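Local coordinates for protein mannose-6-phosphate isomerase (Helicobacter pylori, PDB 2QH5) that probably makes GDP-mannose from alpha-D-mannose 1-phosphate and GTP through the nucleotidyltransferase domain held in this fragment, at residues N7-G12 and L42-N47; K61-A66 and V79-E84. All coordinates share one frame; numbering follows the deposited sequence. Where two conformers were deposited one is given.

How the contacts relate
Both contacts pin a helix to the same mixed sheet in the nucleotidyltransferase domain, and their centres lie about 12 Å apart. They follow one another along the chain: contact 1 sets helix 39-48 against strand 5-10, and contact 2 then sets helix 63-69 against strand 78-84. Strand 53-59, which comes between them in sequence, also lies between strands 5-10 and 78-84 in the sheet, parallel to each. The two helices are neighbours in one layer, and the contacts touch where Phe44 CZ meets Val79 CG2 at 4.0 Å. Successive strand-helix-strand steps thus lay neighbouring helices on one Rossmann-like sheet, with both contacts buried.

Contact 1. Residues N7-G12 and L42-N47; sequences NILLSG and LSFKRN
Leu9 meets the edge of the Phe44 ring: its CD1 lies near the ring plane, 3.6 Å from Phe44 CD2, and the two side chains cross at about a right angle. The other methyl of Leu9, CD2, turns to the small Ser43, whose CB is 4.2 Å away. A branched leucine suits this place because its fork serves two helix residues at once. Phe44 has CG anti to its backbone nitrogen (chi1 178°), which swings the ring off the helix so that its CD2 edge meets the leucine.

Asn7 and Asn47 form the polar half of the contact. Their amides are stacked, with planes 24° apart, and no hydrogen bond joins them; the closest approach is Asn7 OD1 to Asn47 CB at 3.4 Å. Each buried amide is satisfied by other partners. Asn47 ND2 donates to Ser43 O at 2.9 Å, nearly straight, so the side chain is tied back to its own helix, while its OD1 bonds to Tyr122 OH. Asn7 ND2 is hydrogen-bonded to Thr110 OG1 and Ile108 O of the adjacent strand. A water donates to Asn7 OD1 (2.6 Å) and to Phe44 O (3.2 Å), bridging strand and helix. Asparagine fits both sites, since one amide can donate and accept in different directions.

Strand 7-10 and helix 42-47 run antiparallel, at 171° with axes 9.7 Å apart, the helix packed over strand 5-10 and on the way to parallel strand 53-59: the beta-alpha-beta crossover of a Rossmann-like GT-A nucleotidyltransferase fold.

Contact 2. Residues K61-A66 and V79-E84; sequences KHYFLA and VGFLLE
Helix 63-66 lies over strand 79-84, the two belonging to the beta-alpha-beta unit of strand 53-59, helix 63-69 and strand 78-84 in the Rossmann-like sheet. The backbones come nearest at Tyr63 and Leu83, with CA atoms 7.1 Å apart. Ala66 N bonds to His62 O. Along the extended strand, alternate residues Phe81 and Leu83 direct their side chains to the helix, which explains why two bulky apolar residues stand there.

Tyr63 carries most of the contact. Its ring points an edge at the face of Phe81 in a T-shaped pair, with centroids 4.7 Å apart and planes at 79°. Tyr63 CE2 hangs over the centre of the phenylalanine ring, reaching Phe81 CG at 3.5 Å. The tyrosine gets there with CG anti to its backbone nitrogen (chi1 170°), a setting that carries the ring from the helix toward the strand although its CB does not point straight at it. Phe81 meets two helix residues, in different ways: Tyr63 lies over one face, and the methyl of Ala66 sits at the ring's edge, its CB 3.9 Å from Phe81 CE1. Alanine is small enough to let the phenylalanine ring lie close to the helix backbone.

Ile230 of strand 230-233, which pairs with strand 78-84, also touches the side chains of Tyr63 and Phe81, while Phe40 of helix 39-48 packs on Ala66. Leu83 brings both methyls up to the root of the tyrosine from the strand side, its CD2 3.6 Å from Tyr63 CD2 and its CD1 3.9 Å from Tyr63 CG.

Contact 1. Residues N7-G12 and L42-N47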
loop_
_atom_site.group_PDB
_atom_site.type_symbol
_atom_site.label_atom_id
_atom_site.label_comp_id
_atom_site.label_asym_id
_atom_site.label_seq_id
_atom_site.Cartn_x
_atom_site.Cartn_y
_atom_site.Cartn_z
ATOM N N ASN A 7 -1.636 7.121 6.659
ATOM C CA ASN A 7 -0.612 6.391 5.936
ATOM C C ASN A 7 -0.683 4.927 6.341
ATOM O O ASN A 7 -0.572 4.609 7.520
ATOM C CB ASN A 7 0.779 6.956 6.230
ATOM C CG ASN A 7 1.884 6.204 5.504
ATOM O OD1 ASN A 7 2.995 6.078 6.021
ATOM N ND2 ASN A 7 1.585 5.697 4.308
ATOM N N ILE A 8 -0.896 4.042 5.370
ATOM C CA ILE A 8 -0.826 2.605 5.615
ATOM C C ILE A 8 0.510 2.108 5.103
ATOM O O ILE A 8 0.690 1.893 3.901
ATOM C CB ILE A 8 -1.955 1.821 4.941
ATOM C CG1 ILE A 8 -3.329 2.443 5.252
ATOM C CG2 ILE A 8 -1.882 0.354 5.352
ATOM C CD1 ILE A 8 -3.696 2.488 6.715
ATOM N N LEU A 9 1.439 1.923 6.034
ATOM C CA LEU A 9 2.825 1.600 5.711
ATOM C C LEU A 9 2.984 0.081 5.720
ATOM O O LEU A 9 3.073 -0.535 6.776
ATOM C CB LEU A 9 3.759 2.272 6.741
ATOM C CG LEU A 9 5.081 2.906 6.321
ATOM C CD1 LEU A 9 5.889 3.224 7.567
ATOM C CD2 LEU A 9 5.899 2.036 5.370
ATOM N N LEU A 10 2.988 -0.526 4.539
ATOM C CA LEU A 10 3.051 -1.976 4.433
ATOM C C LEU A 10 4.480 -2.493 4.523
ATOM O O LEU A 10 5.272 -2.291 3.596
ATOM C CB LEU A 10 2.432 -2.448 3.116
ATOM C CG LEU A 10 0.973 -2.108 2.808
ATOM C CD1 LEU A 10 0.694 -2.443 1.360
ATOM C CD2 LEU A 10 0.024 -2.854 3.707
ATOM N N SER A 11 4.793 -3.181 5.623
ATOM C CA SER A 11 6.118 -3.767 5.828
ATOM C C SER A 11 6.099 -5.296 5.848
ATOM O O SER A 11 7.092 -5.936 5.507
ATOM C CB SER A 11 6.734 -3.237 7.116
ATOM O OG SER A 11 6.671 -1.824 7.140
ATOM N N GLY A 12 4.972 -5.875 6.253
ATOM C CA GLY A 12 4.838 -7.331 6.324
ATOM C C GLY A 12 5.046 -8.031 4.994
ATOM O O GLY A 12 6.089 -8.644 4.762
ATOM N N LEU A 42 12.952 5.602 5.766
ATOM C CA LEU A 42 12.833 6.550 4.662
ATOM C C LEU A 42 11.380 6.650 4.200
ATOM O O LEU A 42 10.844 7.759 4.062
ATOM C CB LEU A 42 13.741 6.134 3.503
ATOM C CG LEU A 42 15.053 6.882 3.210
ATOM C CD1 LEU A 42 15.442 7.958 4.247
ATOM C CD2 LEU A 42 16.163 5.861 3.008
ATOM N N SER A 43 10.757 5.486 3.981
ATOM C CA SER A 43 9.344 5.393 3.612
ATOM C C SER A 43 8.428 5.956 4.701
ATOM O O SER A 43 7.406 6.568 4.401
ATOM C CB SER A 43 8.957 3.948 3.311
ATOM O OG SER A 43 9.622 3.448 2.162
ATOM N N PHE A 44 8.798 5.750 5.962
ATOM C CA PHE A 44 8.028 6.295 7.071
ATOM C C PHE A 44 8.060 7.817 7.055
ATOM O O PHE A 44 7.011 8.465 7.075
ATOM C CB PHE A 44 8.520 5.770 8.435
ATOM C CG PHE A 44 7.770 6.362 9.594
ATOM C CD1 PHE A 44 8.311 7.401 10.336
ATOM C CD2 PHE A 44 6.496 5.925 9.900
ATOM C CE1 PHE A 44 7.583 7.986 11.377
ATOM C CE2 PHE A 44 5.767 6.504 10.944
ATOM C CZ PHE A 44 6.314 7.530 11.681
ATOM N N LYS A 45 9.277 8.362 7.011
ATOM C CA LYS A 45 9.534 9.804 7.112
ATOM C C LYS A 45 8.871 10.578 5.980
ATOM O O LYS A 45 8.272 11.633 6.207
ATOM C CB LYS A 45 11.049 10.069 7.114
ATOM C CG LYS A 45 11.466 11.520 7.364
ATOM C CD LYS A 45 12.964 11.725 7.116
ATOM C CE LYS A 45 13.415 13.134 7.509
ATOM N NZ LYS A 45 14.852 13.380 7.178
ATOM N N ARG A 46 8.984 10.034 4.769
ATOM C CA ARG A 46 8.462 10.667 3.558
ATOM C C ARG A 46 6.946 10.864 3.569
ATOM O O ARG A 46 6.464 11.903 3.118
ATOM C CB ARG A 46 8.955 9.909 2.321
ATOM C CG ARG A 46 7.919 9.530 1.289
ATOM C CD ARG A 46 8.560 8.905 0.047
ATOM N NE ARG A 46 9.740 8.084 0.332
ATOM C CZ ARG A 46 9.793 6.759 0.208
ATOM N NH1 ARG A 46 8.729 6.069 -0.193
ATOM N NH2 ARG A 46 10.921 6.116 0.490
ATOM N N ASN A 47 6.207 9.897 4.123
ATOM C CA ASN A 47 4.743 9.987 4.203
ATOM C C ASN A 47 4.186 10.589 5.485
ATOM O O ASN A 47 3.050 11.053 5.500
ATOM C CB ASN A 47 4.109 8.624 3.985
ATOM C CG ASN A 47 4.364 8.083 2.599
ATOM O OD1 ASN A 47 3.657 8.421 1.650
ATOM N ND2 ASN A 47 5.371 7.230 2.475
HETATM O O HOH W 1 3.982 7.718 7.818
#

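Contact 2. Residues K61-A66 and V79-E84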
loop_
_atom_site.group_PDB
_atom_site.type_symbol
_atom_site.label_atom_id
_atom_site.label_comp_id
_atom_site.label_asym_id
_atom_site.label_seq_id
_atom_site.Cartn_x
_atom_site.Cartn_y
_atom_site.Cartn_z
ATOM N N LYS A 61 7.261 -10.610 14.494
ATOM C CA LYS A 61 8.689 -10.853 14.731
ATOM C C LYS A 61 9.492 -9.558 14.693
ATOM O O LYS A 61 10.446 -9.398 15.458
ATOM C CB LYS A 61 9.285 -11.797 13.685
ATOM C CG LYS A 61 8.778 -13.222 13.701
ATOM C CD LYS A 61 9.378 -13.988 12.524
ATOM C CE LYS A 61 8.533 -15.195 12.103
ATOM N NZ LYS A 61 8.920 -16.459 12.804
ATOM N N HIS A 62 9.111 -8.643 13.798
ATOM C CA HIS A 62 9.915 -7.446 13.540
ATOM C C HIS A 62 9.389 -6.189 14.209
ATOM O O HIS A 62 9.937 -5.112 13.993
ATOM C CB HIS A 62 10.097 -7.208 12.034
ATOM C CG HIS A 62 10.309 -8.463 11.250
ATOM N ND1 HIS A 62 9.459 -8.860 10.239
ATOM C CD2 HIS A 62 11.256 -9.427 11.344
ATOM C CE1 HIS A 62 9.879 -10.009 9.739
ATOM N NE2 HIS A 62 10.967 -10.375 10.392
ATOM N N TYR A 63 8.342 -6.323 15.025
ATOM C CA TYR A 63 7.735 -5.158 15.677
ATOM C C TYR A 63 8.795 -4.259 16.310
ATOM O O TYR A 63 8.901 -3.078 15.969
ATOM C CB TYR A 63 6.680 -5.568 16.721
ATOM C CG TYR A 63 6.222 -4.400 17.574
ATOM C CD1 TYR A 63 6.612 -4.277 18.905
ATOM C CD2 TYR A 63 5.427 -3.394 17.037
ATOM C CE1 TYR A 63 6.207 -3.184 19.677
ATOM C CE2 TYR A 63 5.019 -2.312 17.797
ATOM C CZ TYR A 63 5.406 -2.211 19.112
ATOM O OH TYR A 63 4.989 -1.130 19.852
ATOM N N PHE A 64 9.595 -4.833 17.206
ATOM C CA PHE A 64 10.572 -4.065 17.977
ATOM C C PHE A 64 11.734 -3.541 17.139
ATOM O O PHE A 64 12.314 -2.499 17.457
ATOM C CB PHE A 64 11.064 -4.875 19.178
ATOM C CG PHE A 64 9.974 -5.193 20.165
ATOM C CD1 PHE A 64 9.657 -4.293 21.190
ATOM C CD2 PHE A 64 9.247 -6.377 20.051
ATOM C CE1 PHE A 64 8.637 -4.579 22.091
ATOM C CE2 PHE A 64 8.223 -6.686 20.942
ATOM C CZ PHE A 64 7.913 -5.777 21.970
ATOM N N LEU A 65 12.055 -4.262 16.065
ATOM C CA LEU A 65 12.984 -3.772 15.052
ATOM C C LEU A 65 12.437 -2.502 14.366
ATOM O O LEU A 65 13.135 -1.485 14.265
ATOM C CB LEU A 65 13.275 -4.882 14.029
ATOM C CG LEU A 65 14.276 -4.628 12.899
ATOM C CD1 LEU A 65 15.571 -4.058 13.443
ATOM C CD2 LEU A 65 14.537 -5.917 12.141
ATOM N N ALA A 66 11.183 -2.570 13.919
ATOM C CA ALA A 66 10.508 -1.449 13.284
ATOM C C ALA A 66 10.404 -0.241 14.222
ATOM O O ALA A 66 10.747 0.883 13.845
ATOM C CB ALA A 66 9.129 -1.878 12.823
ATOM N N VAL A 79 1.143 7.256 15.860
ATOM C CA VAL A 79 1.554 6.042 15.143
ATOM C C VAL A 79 0.974 4.773 15.778
ATOM O O VAL A 79 1.011 4.602 16.995
ATOM C CB VAL A 79 3.103 5.923 15.094
ATOM C CG1 VAL A 79 3.560 4.803 14.139
ATOM C CG2 VAL A 79 3.732 7.252 14.708
ATOM N N GLY A 80 0.442 3.888 14.942
ATOM C CA GLY A 80 -0.108 2.618 15.396
ATOM C C GLY A 80 0.476 1.478 14.592
ATOM O O GLY A 80 1.039 1.691 13.516
ATOM N N PHE A 81 0.344 0.262 15.119
ATOM C CA PHE A 81 0.840 -0.939 14.457
ATOM C C PHE A 81 -0.251 -1.969 14.288
ATOM O O PHE A 81 -1.135 -2.092 15.122
ATOM C CB PHE A 81 1.937 -1.590 15.282
ATOM C CG PHE A 81 3.294 -1.023 15.042
ATOM C CD1 PHE A 81 4.203 -1.700 14.238
ATOM C CD2 PHE A 81 3.675 0.177 15.627
ATOM C CE1 PHE A 81 5.482 -1.184 14.024
ATOM C CE2 PHE A 81 4.936 0.702 15.406
ATOM C CZ PHE A 81 5.845 0.020 14.610
ATOM N N LEU A 82 -0.174 -2.712 13.196
ATOM C CA LEU A 82 -0.953 -3.911 13.040
ATOM C C LEU A 82 0.046 -5.025 12.816
ATOM O O LEU A 82 0.725 -5.077 11.777
ATOM C CB LEU A 82 -1.906 -3.802 11.858
ATOM C CG LEU A 82 -2.458 -5.132 11.331
ATOM C CD1 LEU A 82 -3.399 -5.789 12.334
ATOM C CD2 LEU A 82 -3.129 -4.939 9.994
ATOM N N LEU A 83 0.131 -5.916 13.796
ATOM C CA LEU A 83 1.108 -6.990 13.769
ATOM C C LEU A 83 0.559 -8.267 13.148
ATOM O O LEU A 83 -0.582 -8.656 13.373
ATOM C CB LEU A 83 1.664 -7.242 15.169
ATOM C CG LEU A 83 2.245 -5.986 15.823
ATOM C CD1 LEU A 83 2.841 -6.325 17.168
ATOM C CD2 LEU A 83 3.286 -5.333 14.930
ATOM N N GLU A 84 1.375 -8.911 12.333
ATOM C CA GLU A 84 0.918 -10.107 11.673
ATOM C C GLU A 84 1.673 -11.335 12.162
ATOM O O GLU A 84 2.903 -11.320 12.294
ATOM C CB GLU A 84 0.992 -9.941 10.155
ATOM C CG GLU A 84 0.146 -8.760 9.657
ATOM C CD GLU A 84 -0.168 -8.816 8.177
ATOM O OE1 GLU A 84 -1.376 -8.806 7.829
ATOM O OE2 GLU A 84 0.789 -8.865 7.371
#